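Local coordinates for protein putative adenosine kinase (Schistosoma mansoni, PDB 3VAS) that probably phosphorylates adenosine to AMP with ATP as an adenosine kinase of the ribokinase (pfkB) family, and is captured here with adenosine bound, at residues V39-D42 / D43-R47; M64-Y67 / D68-K72; R332-P335 / M336-L340. All blocks are in the same frame, centred on the assembly; numbering follows the deposited sequence.

Contact 1 of 3, residues V39-D42 / D43-R47; sequences VDAD and DFMYR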
loop_
_atom_site.group_PDB
_atom_site.type_symbol
_atom_site.label_atom_id
_atom_site.label_comp_id
_atom_site.label_asym_id
_atom_site.label_seq_id
_atom_site.Cartn_x
_atom_site.Cartn_y
_atom_site.Cartn_z
ATOM N N VAL A 39 11.608 -12.381 9.990
ATOM C CA VAL A 39 12.617 -12.999 10.840
ATOM C C VAL A 39 12.793 -12.217 12.135
ATOM O O VAL A 39 12.729 -10.988 12.136
ATOM C CB VAL A 39 13.978 -13.105 10.095
ATOM C CG1 VAL A 39 14.309 -11.805 9.371
ATOM C CG2 VAL A 39 15.105 -13.497 11.043
ATOM N N ASP A 40 12.979 -12.936 13.238
ATOM C CA ASP A 40 13.423 -12.322 14.481
ATOM C C ASP A 40 14.896 -11.953 14.340
ATOM O O ASP A 40 15.774 -12.820 14.379
ATOM C CB ASP A 40 13.217 -13.270 15.662
ATOM C CG ASP A 40 11.752 -13.448 16.019
ATOM O OD1 ASP A 40 10.957 -12.519 15.755
ATOM O OD2 ASP A 40 11.397 -14.515 16.566
ATOM N N ALA A 41 15.159 -10.663 14.167
ATOM C CA ALA A 41 16.505 -10.189 13.871
ATOM C C ALA A 41 17.308 -9.869 15.126
ATOM O O ALA A 41 16.763 -9.395 16.125
ATOM C CB ALA A 41 16.444 -8.971 12.962
ATOM N N ASP A 42 18.609 -10.133 15.062
ATOM C CA ASP A 42 19.524 -9.755 16.128
ATOM C C ASP A 42 19.795 -8.259 16.041
ATOM O O ASP A 42 19.641 -7.653 14.981
ATOM C CB ASP A 42 20.837 -10.532 16.011
ATOM C CG ASP A 42 20.619 -12.024 15.810
ATOM O OD1 ASP A 42 20.484 -12.754 16.817
ATOM O OD2 ASP A 42 20.587 -12.466 14.639
ATOM N N ASP A 43 20.208 -7.668 17.154
ATOM C CA ASP A 43 20.390 -6.223 17.229
ATOM C C ASP A 43 21.494 -5.697 16.314
ATOM O O ASP A 43 21.428 -4.553 15.861
ATOM C CB ASP A 43 20.648 -5.794 18.676
ATOM C CG ASP A 43 19.583 -6.304 19.631
ATOM O OD1 ASP A 43 18.468 -5.740 19.633
ATOM O OD2 ASP A 43 19.861 -7.267 20.378
ATOM N N PHE A 44 22.501 -6.522 16.038
ATOM C CA PHE A 44 23.610 -6.079 15.191
ATOM C C PHE A 44 23.160 -5.788 13.764
ATOM O O PHE A 44 23.738 -4.938 13.089
ATOM C CB PHE A 44 24.791 -7.069 15.212
ATOM C CG PHE A 44 24.545 -8.362 14.459
ATOM C CD1 PHE A 44 24.676 -8.421 13.077
ATOM C CD2 PHE A 44 24.229 -9.528 15.144
ATOM C CE1 PHE A 44 24.463 -9.609 12.391
ATOM C CE2 PHE A 44 24.020 -10.720 14.463
ATOM C CZ PHE A 44 24.136 -10.760 13.085
ATOM N N MET A 45 22.121 -6.496 13.324
ATOM C CA MET A 45 21.625 -6.399 11.952
ATOM C C MET A 45 21.246 -4.974 11.563
ATOM O O MET A 45 21.481 -4.552 10.430
ATOM C CB MET A 45 20.419 -7.321 11.751
ATOM C CG MET A 45 20.733 -8.801 11.880
ATOM S SD MET A 45 21.557 -9.453 10.420
ATOM C CE MET A 45 20.298 -9.184 9.184
ATOM N N TYR A 46 20.665 -4.239 12.505
ATOM C CA TYR A 46 20.205 -2.878 12.235
ATOM C C TYR A 46 21.373 -1.911 12.081
ATOM O O TYR A 46 21.312 -0.984 11.275
ATOM C CB TYR A 46 19.221 -2.413 13.318
ATOM C CG TYR A 46 18.037 -3.339 13.439
ATOM C CD1 TYR A 46 16.898 -3.150 12.662
ATOM C CD2 TYR A 46 18.071 -4.432 14.300
ATOM C CE1 TYR A 46 15.817 -4.015 12.754
ATOM C CE2 TYR A 46 16.994 -5.300 14.398
ATOM C CZ TYR A 46 15.873 -5.084 13.624
ATOM O OH TYR A 46 14.806 -5.947 13.717
ATOM N N ARG A 47 22.439 -2.138 12.845
ATOM C CA ARG A 47 23.655 -1.335 12.714
ATOM C C ARG A 47 24.416 -1.734 11.451
ATOM O O ARG A 47 24.832 -0.883 10.663
ATOM C CB ARG A 47 24.555 -1.495 13.946
ATOM C CG ARG A 47 23.828 -1.366 15.284
ATOM C CD ARG A 47 24.804 -1.238 16.455
ATOM N NE ARG A 47 25.816 -2.295 16.468
ATOM C CZ ARG A 47 25.719 -3.427 17.163
ATOM N NH1 ARG A 47 24.650 -3.664 17.915
ATOM N NH2 ARG A 47 26.697 -4.324 17.104
#
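Met45 N donates to Asp42 O at 3.2 Å. This is a strand-to-helix turn, far from the centre of the chain, in which the Asp42 carbonyl closes the first turn of helix 44-48 after strand 27-40. Round the turn, Tyr46 N makes a weak bond to Asp43 O.

The side-chain packing is local. CE2 of Phe44 lies 3.5 Å from CB of Asp42. The Phe44 ring reaches back because its CG sits between the backbone N and the carbonyl carbon (chi1 73°). The carboxylate and the ring run side by side with their planes 6° apart. Met45 CG lies over one face of this ring, 3.8 Å above its plane and offset toward the rim. Tyr46 lies along both Ala41 and Asp42: its OH is 3.5 Å from CB of Ala41, and its CE2 is 3.6 Å from Asp42 O. Asp43 O is at the ring edge, in plane.

The charged end of Asp42 is held from outside, by a salt bridge from OD2 to Lys73. The hydroxyl of Tyr46 has weak hydrogen bonds to Leu144 O and Ser146.

Ala41 pairs by backbone with Val145, so the turn begins beside the end of strand 138-145. Ala41 and Met45 pack on Leu144 of that strand, and Phe44 and Met45 lean on helix 65-70.

Contact 2 of 3, residues M64-Y67 / D68-K72; sequences MTIY and DEIQK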
loop_
_atom_site.group_PDB
_atom_site.type_symbol
_atom_site.label_atom_id
_atom_site.label_comp_id
_atom_site.label_asym_id
_atom_site.label_seq_id
_atom_site.Cartn_x
_atom_site.Cartn_y
_atom_site.Cartn_z
ATOM N N MET A 64 22.760 -6.581 -0.004
ATOM C CA MET A 64 22.448 -7.867 -0.631
ATOM C C MET A 64 22.715 -9.103 0.218
ATOM O O MET A 64 22.031 -10.113 0.067
ATOM C CB MET A 64 23.129 -7.998 -1.995
ATOM C CG MET A 64 22.556 -7.072 -3.054
ATOM S SD MET A 64 20.758 -7.194 -3.213
ATOM C CE MET A 64 20.454 -5.865 -4.380
ATOM N N THR A 65 23.689 -9.028 1.118
ATOM C CA THR A 65 24.023 -10.188 1.948
ATOM C C THR A 65 22.928 -10.533 2.953
ATOM O O THR A 65 22.911 -11.640 3.491
ATOM C CB THR A 65 25.350 -9.997 2.706
ATOM O OG1 THR A 65 25.312 -8.762 3.431
ATOM C CG2 THR A 65 26.533 -9.986 1.733
ATOM N N ILE A 66 22.015 -9.592 3.196
ATOM C CA ILE A 66 20.972 -9.775 4.206
ATOM C C ILE A 66 20.085 -10.988 3.911
ATOM O O ILE A 66 19.655 -11.687 4.830
ATOM C CB ILE A 66 20.110 -8.492 4.410
ATOM C CG1 ILE A 66 19.416 -8.525 5.767
ATOM C CG2 ILE A 66 19.084 -8.308 3.288
ATOM C CD1 ILE A 66 18.552 -7.310 6.038
ATOM N N TYR A 67 19.844 -11.258 2.634
ATOM C CA TYR A 67 18.951 -12.350 2.252
ATOM C C TYR A 67 19.556 -13.723 2.535
ATOM O O TYR A 67 18.870 -14.618 3.024
ATOM C CB TYR A 67 18.509 -12.203 0.792
ATOM C CG TYR A 67 17.851 -10.867 0.544
ATOM C CD1 TYR A 67 16.566 -10.606 1.013
ATOM C CD2 TYR A 67 18.518 -9.858 -0.129
ATOM C CE1 TYR A 67 15.963 -9.378 0.806
ATOM C CE2 TYR A 67 17.925 -8.625 -0.340
ATOM C CZ TYR A 67 16.653 -8.390 0.129
ATOM O OH TYR A 67 16.070 -7.164 -0.085
ATOM N N ASP A 68 20.842 -13.885 2.244
ATOM C CA ASP A 68 21.543 -15.111 2.608
ATOM C C ASP A 68 21.676 -15.197 4.121
ATOM O O ASP A 68 21.595 -16.280 4.702
ATOM C CB ASP A 68 22.930 -15.159 1.966
ATOM C CG ASP A 68 22.878 -15.434 0.474
ATOM O OD1 ASP A 68 21.968 -16.169 0.035
ATOM O OD2 ASP A 68 23.751 -14.916 -0.257
ATOM N N GLU A 69 21.868 -14.043 4.754
ATOM C CA GLU A 69 22.100 -13.990 6.191
ATOM C C GLU A 69 20.881 -14.416 7.014
ATOM O O GLU A 69 20.999 -15.252 7.910
ATOM C CB GLU A 69 22.575 -12.599 6.618
ATOM C CG GLU A 69 23.045 -12.537 8.062
ATOM C CD GLU A 69 23.886 -11.308 8.362
ATOM O OE1 GLU A 69 23.827 -10.332 7.583
ATOM O OE2 GLU A 69 24.611 -11.322 9.379
ATOM N N ILE A 70 19.715 -13.852 6.715
ATOM C CA ILE A 70 18.509 -14.202 7.468
ATOM C C ILE A 70 18.040 -15.620 7.152
ATOM O O ILE A 70 17.257 -16.203 7.898
ATOM C CB ILE A 70 17.351 -13.221 7.214
ATOM C CG1 ILE A 70 16.866 -13.331 5.768
ATOM C CG2 ILE A 70 17.765 -11.800 7.555
ATOM C CD1 ILE A 70 15.713 -12.413 5.452
ATOM N N GLN A 71 18.529 -16.175 6.048
ATOM C CA GLN A 71 18.163 -17.528 5.646
ATOM C C GLN A 71 18.854 -18.563 6.533
ATOM O O GLN A 71 18.558 -19.757 6.466
ATOM C CB GLN A 71 18.508 -17.759 4.173
ATOM C CG GLN A 71 17.624 -18.781 3.481
ATOM C CD GLN A 71 16.151 -18.407 3.528
ATOM O OE1 GLN A 71 15.300 -19.236 3.853
ATOM N NE2 GLN A 71 15.842 -17.155 3.195
ATOM N N LYS A 72 19.773 -18.094 7.370
ATOM C CA LYS A 72 20.467 -18.959 8.313
ATOM C C LYS A 72 19.727 -18.974 9.645
ATOM O O LYS A 72 20.044 -19.754 10.543
ATOM C CB LYS A 72 21.908 -18.485 8.502
ATOM C CG LYS A 72 22.731 -18.560 7.231
ATOM C CD LYS A 72 24.076 -17.883 7.386
ATOM C CE LYS A 72 24.935 -18.125 6.157
ATOM N NZ LYS A 72 25.211 -19.578 5.966
HETATM O O HOH W 1 16.223 -14.772 2.242
#
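Ile66 and Ile70 touch one helical turn apart, and backbone bonds hold the same turn. Glu69 N donates to Thr65 O at 2.9 Å. Ile70 N donates to Ile66 O, also at 2.9 Å, and this bond is nearly straight at 169°. Both are i to i+4 bonds of helix 65-70. The next one, Gln71 N to Tyr67 O, is weak at 3.4 Å. Lys72 N bonds to Glu69 O, three residues back.

A water bridges Tyr67 O and the Gln71 amide. It donates to Tyr67 O at 2.8 Å and accepts a weak bond from Gln71 NE2. The bend of the Gln71 chain at chi2 (58°) brings its amide to the water. Tyr67 O thus has a second donor besides the weak backbone one.

The apolar contact is made by methyl and methylene groups. CG2 of Ile70 meets CG1 of Ile66 at 4.1 Å, and the two chains cross obliquely. Between neighbouring residues, CG2 of Ile66 sits over the centre of one face of the Tyr67 ring, 3.7 Å above its plane.

The polar ends have partners elsewhere in the chain. Glu69 forms a salt bridge with Lys48 and a hydrogen bond with Tyr49, whose hydroxyl also pairs with Thr65 OG1. Tyr67 OH makes a weak bond to Val153 O.

The Tyr67 side chain is about 9 Å from the bound adenosine, so the helix lies near the pocket. The buried side of the helix lies on the strands. Tyr67 and Ile70 rest on Ala142 of strand 138-145. On strand 150-157, Ile66 reaches Val153 and Tyr67 reaches Tyr155. Helix 44-48 packs beside it through Met45.

Contact 3 of 3, residues R332-P335 / M336-L340; sequences RGKP and MITSL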
loop_
_atom_site.group_PDB
_atom_site.type_symbol
_atom_site.label_atom_id
_atom_site.label_comp_id
_atom_site.label_asym_id
_atom_site.label_seq_id
_atom_site.Cartn_x
_atom_site.Cartn_y
_atom_site.Cartn_z
ATOM N N ARG A 332 -19.048 1.600 -0.686
ATOM C CA ARG A 332 -20.394 1.046 -0.538
ATOM C C ARG A 332 -21.355 2.057 0.087
ATOM O O ARG A 332 -22.470 1.713 0.481
ATOM C CB ARG A 332 -20.369 -0.271 0.245
ATOM C CG ARG A 332 -19.706 -1.412 -0.523
ATOM C CD ARG A 332 -19.720 -2.707 0.262
ATOM N NE ARG A 332 -18.901 -2.621 1.468
ATOM C CZ ARG A 332 -18.804 -3.590 2.371
ATOM N NH1 ARG A 332 -19.479 -4.720 2.204
ATOM N NH2 ARG A 332 -18.034 -3.430 3.442
ATOM N N GLY A 333 -20.914 3.307 0.172
ATOM C CA GLY A 333 -21.790 4.402 0.554
ATOM C C GLY A 333 -21.818 4.767 2.027
ATOM O O GLY A 333 -22.592 5.628 2.431
ATOM N N LYS A 334 -20.992 4.115 2.838
ATOM C CA LYS A 334 -20.930 4.438 4.261
ATOM C C LYS A 334 -20.285 5.811 4.440
ATOM O O LYS A 334 -19.318 6.130 3.760
ATOM C CB LYS A 334 -20.132 3.375 5.020
ATOM C CG LYS A 334 -20.580 1.945 4.761
ATOM C CD LYS A 334 -22.013 1.710 5.198
ATOM C CE LYS A 334 -22.466 0.309 4.815
ATOM N NZ LYS A 334 -21.440 -0.700 5.202
ATOM N N PRO A 335 -20.830 6.637 5.346
ATOM C CA PRO A 335 -20.268 7.975 5.585
ATOM C C PRO A 335 -18.835 7.950 6.114
ATOM O O PRO A 335 -18.339 6.900 6.527
ATOM C CB PRO A 335 -21.214 8.585 6.630
ATOM C CG PRO A 335 -22.016 7.440 7.164
ATOM C CD PRO A 335 -22.092 6.426 6.070
ATOM N N MET A 336 -18.197 9.118 6.095
ATOM C CA MET A 336 -16.789 9.281 6.456
ATOM C C MET A 336 -16.396 8.649 7.791
ATOM O O MET A 336 -15.426 7.894 7.862
ATOM C CB MET A 336 -16.430 10.771 6.478
ATOM C CG MET A 336 -14.998 11.059 6.887
ATOM S SD MET A 336 -13.836 10.589 5.599
ATOM C CE MET A 336 -12.273 10.764 6.454
ATOM N N ILE A 337 -17.143 8.967 8.844
ATOM C CA ILE A 337 -16.801 8.503 10.188
ATOM C C ILE A 337 -16.939 6.986 10.316
ATOM O O ILE A 337 -16.068 6.315 10.877
ATOM C CB ILE A 337 -17.658 9.202 11.265
ATOM C CG1 ILE A 337 -17.431 10.717 11.225
ATOM C CG2 ILE A 337 -17.329 8.658 12.651
ATOM C CD1 ILE A 337 -16.031 11.137 11.624
ATOM N N THR A 338 -18.040 6.455 9.790
ATOM C CA THR A 338 -18.268 5.017 9.762
ATOM C C THR A 338 -17.115 4.312 9.048
ATOM O O THR A 338 -16.625 3.279 9.507
ATOM C CB THR A 338 -19.606 4.684 9.063
ATOM O OG1 THR A 338 -20.689 5.258 9.807
ATOM C CG2 THR A 338 -19.811 3.173 8.950
ATOM N N SER A 339 -16.671 4.891 7.936
ATOM C CA SER A 339 -15.578 4.319 7.152
ATOM C C SER A 339 -14.250 4.342 7.909
ATOM O O SER A 339 -13.460 3.398 7.816
ATOM C CB SER A 339 -15.439 5.045 5.812
ATOM O OG SER A 339 -16.585 4.853 5.000
ATOM N N LEU A 340 -14.011 5.418 8.658
ATOM C CA LEU A 340 -12.810 5.518 9.488
ATOM C C LEU A 340 -12.772 4.425 10.555
ATOM O O LEU A 340 -11.724 3.831 10.800
ATOM C CB LEU A 340 -12.696 6.901 10.140
ATOM C CG LEU A 340 -12.390 8.072 9.204
ATOM C CD1 LEU A 340 -12.297 9.370 9.991
ATOM C CD2 LEU A 340 -11.099 7.816 8.423
#
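The ring of Pro335 meets Thr338, with CG 3.7 Å from Thr338 OG1. It is the only ring in the contact, and the two side chains lie at a slant to one another. Beside it, CG2 of Thr338 approaches CB of Lys334 at 3.9 Å. This methyl is anti to the backbone N of Thr338, while OG1 lies beside that N (chi1 -63°) and faces the proline.

The polar part centres on one oxygen. Pro335, at the N-cap position, offers its carbonyl O to two donors of Ser339. Ser339 N comes in at 3.0 Å. Ser339 OG donates at 3.1 Å from above the carbonyl plane, 51° out of it. One residue thus grips the same acceptor with both backbone and side chain, which would hold the hydroxyl turned toward that oxygen. Ser339 is buried, and the bond to Pro335 O satisfies its OG.

Upstream, Gly333 has positive phi and is the C-prime residue of a Schellman motif that ends helix 318-330. Arg332 folds back on that helix, with a salt bridge to Asp329.

The two helices are therefore joined by a very short link. Ser339 packs against Phe326 and Tyr330 of helix 318-330. Met336 lies on Leu279 and Ile281 of strand 279-284, and Leu340 on Tyr291 of strand 287-293 and Phe302 of strand 300-302.

Overall arrangement
From the N terminus, contact 1 turns the end of strand 27-40 into helix 44-48. The chain then runs through strand 55-58 to contact 2, a turn of helix 65-70. The three contacts follow in series; none nests in or crosses another. Contacts 1 and 2 touch, with centres about 11 Å apart: Met45 CE lies 3.6 Å from Ile66 CG1. Both short helices lie against strand 138-145, and helix 65-70 also meets strand 150-157. Contact 3 is on the opposite side of the chain's centre, about 40 Å from contact 1 by centres. It closes the short loop between helices 318-330 and 336-351 and sets the start of the second on strands 279-284, 287-293 and 300-302.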